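Local coordinates for sortase (Actinomyces oris, PDB 2XWG), which is the soluble catalytic part of a probable class C sortase, a cysteine transpeptidase that probably joins pilin subunits in fimbrial assembly, and binds calcium, at residues A[53-58]-A[96-101]; A[63-68]-A[135-140]; A[87-92]-A[131-136]; A[114-119]-A[127-132]; A[177-182]-A[227-232]. All blocks are in the same frame, centred on the assembly; numbering follows the deposited sequence.

Interaction 1: A[53-58]-A[96-101]; sequences ETIAKE and MDIDPV. With CA (calcium ion), chain G.
Two carboxylates, those of Glu58 and Asp97, turn toward the same calcium ion with their planes 55° apart. The metal stands well above one face of the Glu58 carboxylate, while CG1 of Ile98 comes obliquely toward the opposite face, 3.2 Å from Glu58 OE2. Glu58 OE2 holds the ion at 2.8 Å and Asp97 OD1 at 2.9 Å, both rather long for calcium to oxygen. The two oxygens, Glu58 OE2 and Asp97 OD1, are themselves only 2.9 Å apart, a closeness that the shared cation probably makes tolerable by offsetting their negative charge. The carbonyl oxygen of His94 is the third protein ligand. The second carboxylate oxygen of Glu58 faces a water, which donates to OE1 at 2.6 Å and accepts from the backbone N of Met96 at 3.1 Å, thereby bridging helix and loop beside the metal. A bend at chi2 (-88°) folds the Glu58 chain, and its CG lies tightly against CG1 and CD1 of Ile98 as the two side chains run antiparallel in passing. The ethyl arm of Ile98 (CG1 and CD1) continues to Ile55, CD1 resting 3.9 Å from Ile55 CB and covering the first turn of the helix. This is a metal site that ties secondary structure together: calcium joins the start of helix 55-68 to the loop following helix 87-93. Behind that loop, Met96 packs on Leu137, Pro138, Val139 and Leu177, and farther along, Val101 lies against Pro115 and Tyr117 of strand 112-118.

Interaction 2: A[63-68]-A[135-140]; sequences ETYNNN and TSLPVG
Tyr65 rests one side of its ring base on Leu137. Its ring stands away from the helix because CG is anti to the backbone N (chi1 -177°), and CB already meets Leu137 CD1, at 3.9 Å. CG touches the same methyl; next along the ring, CD1 is 3.7 Å from Leu137 CG, the leucine crossing the tyrosine at about a right angle. CE1 brings the ring edge near the carbonyl oxygen of Thr135. At the tip, OH is hydrogen-bonded to a water at 2.9 Å, and this water donates to Thr135 O. One residue on, Asn66 spends both halves of its amide on the loop. OD1 accepts from Leu137 N at 2.8 Å, a bent bond with 136° at the hydrogen and the donor tilted 18° from the carbonyl plane. ND2 lies close against Val139 CG2 and donates to a second water at 2.7 Å, which passes the link on to Gly140 O. A leucine at Asn66 would probably leave the buried Leu137 N without its acceptor and break the water bridge to Gly140. Pro138, the centre of an inverse gamma turn, points away from the helix, and its carbonyl O accepts a hydrogen bond from Ser176 OG. The amide-to-backbone bond and the two water bridges seat helix 55-68 on the loop between strands 129-131 and 144-149, consistent with the N-terminal helical extension of class C sortases.

Interaction 3: A[87-92]-A[131-136]; sequences PQYQAY and HLFGTS
Tyr89, Tyr92 and Phe133 all extend CG anti to their backbone N, Tyr92 less exactly (chi1 156°), and this sends the two tyrosine rings off helix 87-93 to meet the phenylalanine coming from the loop. Tyr89 makes a T-shaped contact: its CD1 edge stands over the middle of the Phe133 face, CD1 being 3.7 Å from Phe133 CG, with the planes at 83°. By contrast, Phe133 CD1 sits over one face of the Tyr92 ring toward its rim, 3.4 Å from Tyr92 CG, and the planes meet obliquely at 58°. With His131 these rings form an aromatic cluster between helix 87-93 and the loop that leaves strand 129-131 in the sortase beta core. The polar end of Tyr92 reaches His131 in the plane of the imidazole: OH and ND1 share a hydrogen bond of 2.8 Å, with a proton possible on either atom. The same OH is bonded to Gly119 N, and His118 packs edge-to-face with the tyrosine. At the far side of the imidazole, NE2 donates to Ser136 O at 2.8 Å, from above the carbonyl plane. With both nitrogens bonded, the ring is probably held in its rotation. Phe133 is presented by a type II turn from Leu132 to Thr135. At the backbone angles of Gly134 a CB would press on the carbonyl O of Phe133, and Leu132 O accepts from both Thr135 N and Thr135 OG1, the latter at 2.7 Å on a lone pair.

Interaction 4: A[114-119]-A[127-132]; sequences LPIYHG and EGVGHL
Ile116 and Val129 are paired neighbours on adjacent parallel strands of a beta-alpha-beta crossover, in which strand 112-118 leads through helix 122-127 to strand 129-131. The tight part is the backbone ladder. Val129 N donates to Pro115 O (3.0 Å), Tyr117 N to Val129 O (2.9 Å), and His131 N to Tyr117 O (2.8 Å). Beyond these the pairing fades into a weak bond from Gly119 N to His131 O. On the buried face, Ile116 lies alongside Val129, both aimed to the same face, with CG1 4.0 Å from Val129 CB, while its CG2 branch approaches CB of His131. Leu114 CD1 crosses to touch Val129 CG2 at 3.6 Å, and Leu148 covers both Ile116 and Val129. Replacing Ile116 by alanine would probably open a gap beside Val129 and take away the branch that touches CB of His131. Looser contact is found around Tyr117, whose CE2 edge approaches the exposed end of helix 122-127. There the chain turns at Gly128, where a CB would clash with Pro115 O. A water bonds to Tyr117 OH at 2.9 Å and donates to Glu127 O at 2.7 Å.

Interaction 5: A[177-182]-A[227-232]; sequences LGQTLK and GERVPM
The antiparallel pairing of strands 179-191 and 221-229 runs out where Lys182 meets Val230, and the short segments there diverge, their directions 125° apart. One backbone bond joins them: Val230 N donates to Lys182 O at 2.9 Å, almost straight at the hydrogen (174°). Farther into the ladder, Glu228 pairs with Glu184. Around this bond, side chains do the holding. Arg229 bends at chi2, which brings one face of its guanidinium against Leu181; CD2 of Leu181 rests over that face, toward the rim, 3.5 Å from Arg229 NH2. Lys182 O lies at the guanidinium edge, and Arg229 CD passes 3.6 Å from that oxygen. NH1 is engaged in a salt bridge with Asp206, which joins a third strand to this end of the sheet and probably helps fix the guanidinium. Across the other side of the strand, the fully extended Lys182 offers its methylene chain: CD is 3.9 Å from Met232 CG, and Val230 CG1 runs alongside. Met232 bends at chi3, bringing its CE to 3.1 Å from Thr180 O, while Thr180 OG1 bonds to Ser175. These are the antiparallel strands of the sortase beta barrel, in which 221-229 lies between 179-191 and 206-214, the strand carrying Cys213, the predicted acyl-thioester residue.

Interactions 1 and 2 use successive parts of helix 55-68, their centres about 14 Å apart, and touch where Met96 packs on Leu137 and Val139. Interaction 3 brings in the next helix, 87-93, and shares Thr135 and Ser136 with interaction 2, their centres about 10 Å apart. Through His131 and Leu132 it also meets interaction 4, which is nested within the chain loop closed by interaction 2. Interaction 5 comes last, on the same mixed sheet as interaction 4 but about 18 Å from it between centres; Leu177 and Leu181 connect it to interactions 1 and 2. Calcium ties helix 55-68 to the loop after helix 87-93, while amide and aromatic contacts fasten the two helices to loop 131-140 and so to the sortase beta core.

Interaction 1: A[53-58]-A[96-101]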
# COMPACT_ATOMS: atom_id res chain seq x y z
N GLU A 53 -14.72 21.40 -2.45
CA GLU A 53 -13.86 20.66 -1.55
C GLU A 53 -14.65 20.02 -0.39
O GLU A 53 -14.85 20.63 0.67
CB GLU A 53 -12.76 21.57 -1.01
CG GLU A 53 -11.67 20.83 -0.28
CD GLU A 53 -10.51 20.39 -1.18
OE1 GLU A 53 -10.66 20.40 -2.42
OE2 GLU A 53 -9.44 20.06 -0.63
N THR A 54 -15.15 18.82 -0.67
CA THR A 54 -15.61 17.87 0.33
C THR A 54 -14.48 16.85 0.34
O THR A 54 -14.38 15.97 1.20
CB THR A 54 -16.92 17.19 -0.11
OG1 THR A 54 -16.88 15.80 0.23
CG2 THR A 54 -17.11 17.31 -1.61
N ILE A 55 -13.61 16.98 -0.64
CA ILE A 55 -12.41 16.18 -0.65
C ILE A 55 -11.47 16.68 0.46
O ILE A 55 -10.55 15.97 0.85
CB ILE A 55 -11.75 16.12 -2.05
CG1 ILE A 55 -10.34 16.70 -2.03
CG2 ILE A 55 -12.59 16.84 -3.09
CD1 ILE A 55 -9.70 16.67 -3.39
N ALA A 56 -11.72 17.87 1.00
CA ALA A 56 -10.94 18.32 2.15
C ALA A 56 -11.39 17.64 3.43
O ALA A 56 -10.58 17.37 4.32
CB ALA A 56 -11.00 19.82 2.32
N LYS A 57 -12.68 17.39 3.55
CA LYS A 57 -13.17 16.67 4.71
C LYS A 57 -12.60 15.25 4.68
O LYS A 57 -12.11 14.76 5.68
CB LYS A 57 -14.70 16.66 4.76
CG LYS A 57 -15.32 17.96 5.26
CD LYS A 57 -16.84 18.05 4.98
CE LYS A 57 -17.15 18.42 3.52
NZ LYS A 57 -18.60 18.28 3.15
N GLU A 58 -12.67 14.62 3.50
CA GLU A 58 -12.20 13.26 3.31
C GLU A 58 -10.74 13.12 3.68
O GLU A 58 -10.32 12.11 4.23
CB GLU A 58 -12.39 12.83 1.86
CG GLU A 58 -13.77 12.34 1.56
CD GLU A 58 -13.90 10.88 1.84
OE1 GLU A 58 -12.97 10.34 2.47
OE2 GLU A 58 -14.90 10.25 1.44
N MET A 96 -11.60 7.40 2.71
CA MET A 96 -11.21 7.57 1.32
C MET A 96 -12.17 6.91 0.33
O MET A 96 -11.73 6.16 -0.55
CB MET A 96 -9.79 7.03 1.14
CG MET A 96 -8.81 7.61 2.12
SD MET A 96 -7.10 7.20 1.74
CE MET A 96 -6.76 8.30 0.37
N ASP A 97 -13.47 7.20 0.47
CA ASP A 97 -14.50 6.49 -0.29
C ASP A 97 -15.32 7.37 -1.27
O ASP A 97 -16.39 6.97 -1.74
CB ASP A 97 -15.44 5.70 0.65
CG ASP A 97 -16.53 6.58 1.32
OD1 ASP A 97 -16.24 7.74 1.74
OD2 ASP A 97 -17.68 6.09 1.44
N ILE A 98 -14.80 8.55 -1.58
CA ILE A 98 -15.44 9.40 -2.58
C ILE A 98 -15.59 8.70 -3.92
O ILE A 98 -16.68 8.66 -4.49
CB ILE A 98 -14.65 10.68 -2.84
CG1 ILE A 98 -14.38 11.43 -1.54
CG2 ILE A 98 -15.42 11.57 -3.79
CD1 ILE A 98 -13.46 12.64 -1.73
N ASP A 99 -14.48 8.16 -4.44
CA ASP A 99 -14.47 7.37 -5.67
C ASP A 99 -14.28 5.90 -5.32
O ASP A 99 -13.92 5.54 -4.19
CB ASP A 99 -13.32 7.78 -6.60
CG ASP A 99 -13.43 9.22 -7.07
OD1 ASP A 99 -14.55 9.62 -7.50
OD2 ASP A 99 -12.40 9.95 -7.01
N PRO A 100 -14.52 5.02 -6.29
CA PRO A 100 -14.35 3.59 -5.97
C PRO A 100 -12.86 3.24 -5.88
O PRO A 100 -12.49 2.26 -5.26
CB PRO A 100 -15.02 2.88 -7.15
CG PRO A 100 -15.94 3.95 -7.76
CD PRO A 100 -15.16 5.23 -7.60
N VAL A 101 -12.03 4.09 -6.47
CA VAL A 101 -10.58 3.97 -6.35
C VAL A 101 -10.08 4.77 -5.16
O VAL A 101 -10.34 5.95 -5.07
CB VAL A 101 -9.92 4.50 -7.61
CG1 VAL A 101 -8.43 4.59 -7.42
CG2 VAL A 101 -10.27 3.61 -8.79
CA CA G . -15.46 9.32 4.01
O HOH W 1 -11.87 9.67 4.78

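Interaction 2: A[63-68]-A[135-140]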
# COMPACT_ATOMS: atom_id res chain seq x y z
N GLU A 63 -6.60 11.56 7.70
CA GLU A 63 -5.46 11.84 8.57
C GLU A 63 -5.82 11.54 10.03
O GLU A 63 -4.98 11.09 10.82
CB GLU A 63 -4.96 13.27 8.39
CG GLU A 63 -4.94 13.73 6.92
CD GLU A 63 -3.80 14.69 6.59
OE1 GLU A 63 -2.72 14.57 7.23
OE2 GLU A 63 -3.99 15.55 5.69
N THR A 64 -7.07 11.80 10.40
CA THR A 64 -7.52 11.39 11.72
C THR A 64 -7.40 9.87 11.84
O THR A 64 -6.81 9.39 12.80
CB THR A 64 -8.94 11.89 12.03
OG1 THR A 64 -8.91 13.31 12.20
CG2 THR A 64 -9.48 11.24 13.30
N TYR A 65 -7.92 9.12 10.86
CA TYR A 65 -7.78 7.65 10.85
C TYR A 65 -6.34 7.19 11.14
O TYR A 65 -6.10 6.37 12.03
CB TYR A 65 -8.25 7.04 9.52
CG TYR A 65 -8.18 5.51 9.50
CD1 TYR A 65 -6.99 4.84 9.18
CD2 TYR A 65 -9.29 4.73 9.80
CE1 TYR A 65 -6.92 3.45 9.17
CE2 TYR A 65 -9.23 3.34 9.78
CZ TYR A 65 -8.06 2.70 9.47
OH TYR A 65 -8.02 1.32 9.48
N ASN A 66 -5.39 7.70 10.37
CA ASN A 66 -4.00 7.34 10.57
C ASN A 66 -3.54 7.59 12.00
O ASN A 66 -2.83 6.78 12.60
CB ASN A 66 -3.11 8.09 9.58
CG ASN A 66 -3.34 7.66 8.16
OD1 ASN A 66 -3.75 6.54 7.92
ND2 ASN A 66 -3.09 8.54 7.21
N ASN A 67 -3.96 8.72 12.55
CA ASN A 67 -3.54 9.14 13.88
C ASN A 67 -4.21 8.37 15.04
O ASN A 67 -3.62 8.24 16.13
CB ASN A 67 -3.71 10.65 14.02
CG ASN A 67 -2.71 11.41 13.16
OD1 ASN A 67 -1.58 10.95 12.95
ND2 ASN A 67 -3.11 12.57 12.65
N ASN A 68 -5.41 7.87 14.81
CA ASN A 68 -6.04 6.97 15.79
C ASN A 68 -5.70 5.50 15.53
O ASN A 68 -6.08 4.62 16.30
CB ASN A 68 -7.56 7.17 15.84
CG ASN A 68 -7.97 8.42 16.63
OD1 ASN A 68 -8.63 9.31 16.09
ND2 ASN A 68 -7.59 8.48 17.91
N THR A 135 -2.77 -0.93 8.06
CA THR A 135 -1.70 0.05 7.84
C THR A 135 -2.29 1.42 7.53
O THR A 135 -3.49 1.55 7.33
CB THR A 135 -0.73 -0.40 6.73
OG1 THR A 135 -1.39 -0.37 5.46
CG2 THR A 135 -0.25 -1.80 6.98
N SER A 136 -1.44 2.44 7.51
CA SER A 136 -1.89 3.81 7.28
C SER A 136 -2.49 3.96 5.89
O SER A 136 -1.97 3.42 4.92
CB SER A 136 -0.71 4.77 7.43
OG SER A 136 0.03 4.51 8.62
N LEU A 137 -3.57 4.71 5.79
CA LEU A 137 -4.13 5.08 4.50
C LEU A 137 -3.10 5.86 3.70
O LEU A 137 -2.30 6.58 4.27
CB LEU A 137 -5.39 5.93 4.71
CG LEU A 137 -6.50 5.25 5.52
CD1 LEU A 137 -7.67 6.18 5.73
CD2 LEU A 137 -6.95 3.97 4.84
N PRO A 138 -3.10 5.72 2.36
CA PRO A 138 -2.07 6.39 1.56
C PRO A 138 -2.33 7.89 1.33
O PRO A 138 -2.60 8.31 0.19
CB PRO A 138 -2.14 5.66 0.22
CG PRO A 138 -3.55 5.18 0.13
CD PRO A 138 -4.00 4.89 1.54
N VAL A 139 -2.25 8.68 2.40
CA VAL A 139 -2.39 10.14 2.29
C VAL A 139 -1.14 10.78 2.87
O VAL A 139 -1.09 11.99 3.10
CB VAL A 139 -3.63 10.66 3.06
CG1 VAL A 139 -4.92 10.44 2.25
CG2 VAL A 139 -3.72 10.02 4.43
N GLY A 140 -0.11 9.98 3.09
CA GLY A 140 1.15 10.51 3.57
C GLY A 140 1.02 11.19 4.93
O GLY A 140 0.01 11.05 5.62
O HOH W 2 -5.97 0.31 7.73
O HOH W 3 -1.91 10.93 7.74

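Interaction 3: A[87-92]-A[131-136]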
# COMPACT_ATOMS: atom_id res chain seq x y z
N PRO A 87 -16.56 -4.81 12.50
CA PRO A 87 -16.98 -3.40 12.60
C PRO A 87 -15.85 -2.45 12.22
O PRO A 87 -16.12 -1.46 11.53
CB PRO A 87 -17.32 -3.25 14.09
CG PRO A 87 -17.66 -4.63 14.55
CD PRO A 87 -16.73 -5.53 13.77
N GLN A 88 -14.62 -2.75 12.65
CA GLN A 88 -13.47 -1.91 12.31
C GLN A 88 -13.24 -1.86 10.81
O GLN A 88 -12.97 -0.79 10.25
CB GLN A 88 -12.21 -2.41 13.02
CG GLN A 88 -12.34 -2.51 14.53
CD GLN A 88 -13.15 -3.73 14.97
OE1 GLN A 88 -13.70 -3.76 16.08
NE2 GLN A 88 -13.22 -4.75 14.11
N TYR A 89 -13.35 -3.02 10.16
CA TYR A 89 -13.18 -3.09 8.72
C TYR A 89 -14.24 -2.29 8.00
O TYR A 89 -13.97 -1.67 6.97
CB TYR A 89 -13.22 -4.54 8.22
CG TYR A 89 -12.83 -4.66 6.76
CD1 TYR A 89 -11.51 -4.52 6.36
CD2 TYR A 89 -13.79 -4.88 5.78
CE1 TYR A 89 -11.14 -4.62 5.02
CE2 TYR A 89 -13.43 -4.98 4.44
CZ TYR A 89 -12.10 -4.85 4.07
OH TYR A 89 -11.73 -4.96 2.74
N GLN A 90 -15.46 -2.30 8.52
CA GLN A 90 -16.51 -1.52 7.90
C GLN A 90 -16.20 -0.06 8.14
O GLN A 90 -16.47 0.78 7.29
CB GLN A 90 -17.88 -1.87 8.48
CG GLN A 90 -18.42 -3.20 8.03
CD GLN A 90 -18.43 -3.36 6.52
OE1 GLN A 90 -17.98 -4.38 5.98
NE2 GLN A 90 -18.94 -2.35 5.82
N ALA A 91 -15.64 0.27 9.29
CA ALA A 91 -15.34 1.67 9.55
C ALA A 91 -14.30 2.13 8.53
O ALA A 91 -14.31 3.27 8.07
CB ALA A 91 -14.83 1.87 10.97
N TYR A 92 -13.41 1.21 8.19
CA TYR A 92 -12.29 1.50 7.30
C TYR A 92 -12.81 1.73 5.88
O TYR A 92 -12.34 2.62 5.19
CB TYR A 92 -11.28 0.35 7.39
CG TYR A 92 -10.36 0.12 6.21
CD1 TYR A 92 -9.22 0.88 6.04
CD2 TYR A 92 -10.60 -0.91 5.32
CE1 TYR A 92 -8.38 0.65 4.99
CE2 TYR A 92 -9.76 -1.14 4.27
CZ TYR A 92 -8.66 -0.37 4.11
OH TYR A 92 -7.82 -0.62 3.06
N HIS A 131 -4.74 -2.20 -0.73
CA HIS A 131 -4.16 -1.56 0.43
C HIS A 131 -4.36 -2.38 1.69
O HIS A 131 -5.47 -2.86 1.96
CB HIS A 131 -4.79 -0.21 0.65
CG HIS A 131 -4.41 0.41 1.95
ND1 HIS A 131 -5.24 0.38 3.05
CD2 HIS A 131 -3.28 1.03 2.33
CE1 HIS A 131 -4.64 0.99 4.06
NE2 HIS A 131 -3.45 1.39 3.65
N LEU A 132 -3.29 -2.52 2.47
CA LEU A 132 -3.29 -3.47 3.58
C LEU A 132 -4.00 -2.95 4.82
O LEU A 132 -3.44 -2.14 5.57
CB LEU A 132 -1.87 -3.90 3.92
CG LEU A 132 -1.79 -5.09 4.85
CD1 LEU A 132 -2.66 -6.20 4.31
CD2 LEU A 132 -0.37 -5.57 4.97
N PHE A 133 -5.24 -3.42 5.03
CA PHE A 133 -6.02 -3.06 6.20
C PHE A 133 -5.19 -3.31 7.45
O PHE A 133 -4.66 -4.40 7.65
CB PHE A 133 -7.32 -3.85 6.25
CG PHE A 133 -8.13 -3.63 7.51
CD1 PHE A 133 -8.72 -2.41 7.78
CD2 PHE A 133 -8.33 -4.68 8.41
CE1 PHE A 133 -9.48 -2.21 8.93
CE2 PHE A 133 -9.08 -4.49 9.56
CZ PHE A 133 -9.66 -3.25 9.82
N GLY A 134 -5.05 -2.28 8.27
CA GLY A 134 -4.19 -2.35 9.42
C GLY A 134 -3.07 -1.35 9.29
O GLY A 134 -2.48 -0.97 10.29
N THR A 135 -2.77 -0.93 8.06
CA THR A 135 -1.70 0.05 7.84
C THR A 135 -2.29 1.42 7.53
O THR A 135 -3.49 1.55 7.33
CB THR A 135 -0.73 -0.40 6.73
OG1 THR A 135 -1.39 -0.37 5.46
CG2 THR A 135 -0.25 -1.80 6.98
N SER A 136 -1.44 2.44 7.51
CA SER A 136 -1.89 3.81 7.28
C SER A 136 -2.49 3.96 5.89
O SER A 136 -1.97 3.42 4.92
CB SER A 136 -0.71 4.77 7.43
OG SER A 136 0.03 4.51 8.62

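Interaction 4: A[114-119]-A[127-132]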
# COMPACT_ATOMS: atom_id res chain seq x y z
N LEU A 114 -1.30 2.08 -11.70
CA LEU A 114 -2.40 1.25 -11.20
C LEU A 114 -3.27 1.97 -10.15
O LEU A 114 -2.77 2.82 -9.43
CB LEU A 114 -1.84 -0.02 -10.56
CG LEU A 114 -1.12 -1.02 -11.46
CD1 LEU A 114 -0.36 -2.05 -10.61
CD2 LEU A 114 -2.13 -1.71 -12.37
N PRO A 115 -4.57 1.61 -10.07
CA PRO A 115 -5.49 2.05 -9.03
C PRO A 115 -5.27 1.26 -7.77
O PRO A 115 -4.81 0.12 -7.86
CB PRO A 115 -6.85 1.65 -9.61
CG PRO A 115 -6.55 0.45 -10.41
CD PRO A 115 -5.26 0.78 -11.07
N ILE A 116 -5.59 1.86 -6.62
CA ILE A 116 -5.44 1.24 -5.31
C ILE A 116 -6.82 1.13 -4.68
O ILE A 116 -7.60 2.08 -4.69
CB ILE A 116 -4.58 2.13 -4.42
CG1 ILE A 116 -3.18 2.23 -4.99
CG2 ILE A 116 -4.54 1.60 -3.02
CD1 ILE A 116 -2.32 3.27 -4.33
N TYR A 117 -7.14 -0.04 -4.13
CA TYR A 117 -8.44 -0.28 -3.53
C TYR A 117 -8.27 -0.71 -2.09
O TYR A 117 -7.19 -1.16 -1.68
CB TYR A 117 -9.19 -1.38 -4.27
CG TYR A 117 -9.46 -1.11 -5.73
CD1 TYR A 117 -10.48 -0.27 -6.12
CD2 TYR A 117 -8.69 -1.70 -6.73
CE1 TYR A 117 -10.75 -0.02 -7.45
CE2 TYR A 117 -8.94 -1.45 -8.07
CZ TYR A 117 -9.98 -0.61 -8.42
OH TYR A 117 -10.24 -0.35 -9.75
N HIS A 118 -9.35 -0.57 -1.32
CA HIS A 118 -9.40 -1.03 0.06
C HIS A 118 -9.20 -2.54 0.11
O HIS A 118 -9.84 -3.27 -0.64
CB HIS A 118 -10.79 -0.76 0.65
CG HIS A 118 -11.07 0.68 0.94
ND1 HIS A 118 -11.55 1.55 -0.01
CD2 HIS A 118 -10.96 1.40 2.08
CE1 HIS A 118 -11.71 2.75 0.53
NE2 HIS A 118 -11.35 2.68 1.80
N GLY A 119 -8.34 -3.00 1.01
CA GLY A 119 -8.23 -4.42 1.31
C GLY A 119 -7.34 -5.26 0.40
O GLY A 119 -6.84 -4.77 -0.63
N GLU A 127 -8.01 -6.95 -9.34
CA GLU A 127 -8.48 -5.69 -9.91
C GLU A 127 -7.44 -4.55 -9.88
O GLU A 127 -7.54 -3.62 -10.69
CB GLU A 127 -9.78 -5.24 -9.22
CG GLU A 127 -11.03 -6.01 -9.66
CD GLU A 127 -11.10 -6.18 -11.19
OE1 GLU A 127 -11.27 -5.14 -11.90
OE2 GLU A 127 -10.97 -7.34 -11.68
N GLY A 128 -6.48 -4.61 -8.97
CA GLY A 128 -5.41 -3.63 -8.92
C GLY A 128 -4.50 -3.78 -7.72
O GLY A 128 -4.30 -4.87 -7.22
N VAL A 129 -3.95 -2.68 -7.24
CA VAL A 129 -3.15 -2.72 -6.03
C VAL A 129 -4.09 -2.68 -4.82
O VAL A 129 -5.00 -1.84 -4.75
CB VAL A 129 -2.17 -1.53 -6.00
CG1 VAL A 129 -1.48 -1.48 -4.66
CG2 VAL A 129 -1.15 -1.65 -7.13
N GLY A 130 -3.89 -3.59 -3.87
CA GLY A 130 -4.72 -3.62 -2.68
C GLY A 130 -4.01 -2.97 -1.52
O GLY A 130 -2.82 -3.15 -1.33
N HIS A 131 -4.74 -2.20 -0.73
CA HIS A 131 -4.16 -1.56 0.43
C HIS A 131 -4.36 -2.38 1.69
O HIS A 131 -5.47 -2.86 1.96
CB HIS A 131 -4.79 -0.21 0.65
CG HIS A 131 -4.41 0.41 1.95
ND1 HIS A 131 -5.24 0.38 3.05
CD2 HIS A 131 -3.28 1.03 2.33
CE1 HIS A 131 -4.64 0.99 4.06
NE2 HIS A 131 -3.45 1.39 3.65
N LEU A 132 -3.29 -2.52 2.47
CA LEU A 132 -3.29 -3.47 3.58
C LEU A 132 -4.00 -2.95 4.82
O LEU A 132 -3.44 -2.14 5.57
CB LEU A 132 -1.87 -3.90 3.92
CG LEU A 132 -1.79 -5.09 4.85
CD1 LEU A 132 -2.66 -6.20 4.31
CD2 LEU A 132 -0.37 -5.57 4.97
O HOH W 4 -9.57 -2.19 -11.84

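Interaction 5: A[177-182]-A[227-232]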
# COMPACT_ATOMS: atom_id res chain seq x y z
N LEU A 177 -6.97 12.15 -3.22
CA LEU A 177 -7.59 13.34 -2.64
C LEU A 177 -6.86 14.63 -3.06
O LEU A 177 -6.39 15.40 -2.22
CB LEU A 177 -7.64 13.19 -1.12
CG LEU A 177 -8.78 12.36 -0.52
CD1 LEU A 177 -9.47 11.49 -1.55
CD2 LEU A 177 -8.26 11.52 0.63
N GLY A 178 -6.74 14.85 -4.36
CA GLY A 178 -6.20 16.09 -4.90
C GLY A 178 -4.73 16.35 -4.69
O GLY A 178 -4.27 17.47 -4.91
N GLN A 179 -3.98 15.34 -4.29
CA GLN A 179 -2.61 15.58 -3.88
C GLN A 179 -1.64 14.45 -4.24
O GLN A 179 -1.94 13.30 -3.99
CB GLN A 179 -2.61 15.81 -2.38
CG GLN A 179 -1.36 16.46 -1.86
CD GLN A 179 -1.60 17.08 -0.50
OE1 GLN A 179 -2.63 17.74 -0.27
NE2 GLN A 179 -0.66 16.84 0.43
N THR A 180 -0.49 14.79 -4.82
CA THR A 180 0.44 13.78 -5.27
C THR A 180 1.65 13.69 -4.35
O THR A 180 2.33 14.68 -4.12
CB THR A 180 0.92 14.03 -6.71
OG1 THR A 180 -0.19 13.93 -7.61
CG2 THR A 180 1.95 13.01 -7.13
N LEU A 181 1.92 12.49 -3.84
CA LEU A 181 2.98 12.27 -2.88
C LEU A 181 4.18 11.60 -3.56
O LEU A 181 4.05 10.51 -4.12
CB LEU A 181 2.47 11.35 -1.79
CG LEU A 181 1.10 11.60 -1.18
CD1 LEU A 181 0.92 10.64 -0.02
CD2 LEU A 181 0.92 13.04 -0.71
N LYS A 182 5.35 12.23 -3.51
CA LYS A 182 6.54 11.62 -4.06
C LYS A 182 7.28 10.84 -2.99
O LYS A 182 7.59 11.41 -1.95
CB LYS A 182 7.47 12.67 -4.64
CG LYS A 182 8.72 12.13 -5.29
CD LYS A 182 9.57 13.26 -5.83
CE LYS A 182 10.73 12.75 -6.66
NZ LYS A 182 11.70 13.85 -7.03
N GLY A 227 9.64 3.11 0.34
CA GLY A 227 10.01 4.44 -0.09
C GLY A 227 9.76 5.42 1.04
O GLY A 227 8.89 5.18 1.89
N GLU A 228 10.50 6.52 1.06
CA GLU A 228 10.29 7.55 2.07
C GLU A 228 9.88 8.86 1.42
O GLU A 228 10.39 9.23 0.36
CB GLU A 228 11.54 7.75 2.93
CG GLU A 228 11.27 8.62 4.17
CD GLU A 228 12.23 8.30 5.32
OE1 GLU A 228 13.20 7.53 5.11
OE2 GLU A 228 12.01 8.81 6.44
N ARG A 229 8.93 9.54 2.04
CA ARG A 229 8.40 10.78 1.50
C ARG A 229 9.54 11.74 1.17
O ARG A 229 10.44 11.93 1.96
CB ARG A 229 7.44 11.42 2.52
CG ARG A 229 6.77 12.71 2.05
CD ARG A 229 5.76 12.45 0.93
NE ARG A 229 5.01 13.64 0.54
CZ ARG A 229 3.91 14.04 1.17
NH1 ARG A 229 3.47 13.34 2.21
NH2 ARG A 229 3.26 15.13 0.79
N VAL A 230 9.50 12.31 -0.03
CA VAL A 230 10.44 13.33 -0.46
C VAL A 230 9.66 14.57 -0.93
O VAL A 230 8.74 14.45 -1.75
CB VAL A 230 11.30 12.85 -1.63
CG1 VAL A 230 11.81 14.05 -2.42
CG2 VAL A 230 12.46 11.98 -1.14
N PRO A 231 10.01 15.76 -0.42
CA PRO A 231 9.33 16.94 -1.00
C PRO A 231 9.90 17.28 -2.37
O PRO A 231 11.05 16.94 -2.67
CB PRO A 231 9.61 18.05 0.03
CG PRO A 231 9.98 17.31 1.32
CD PRO A 231 10.73 16.09 0.82
N MET A 232 9.10 17.94 -3.20
CA MET A 232 9.50 18.18 -4.59
C MET A 232 10.10 19.58 -4.85
O MET A 232 9.38 20.58 -4.88
CB MET A 232 8.33 17.90 -5.54
CG MET A 232 7.61 16.61 -5.21
SD MET A 232 6.29 16.24 -6.39
CE MET A 232 4.86 16.14 -5.29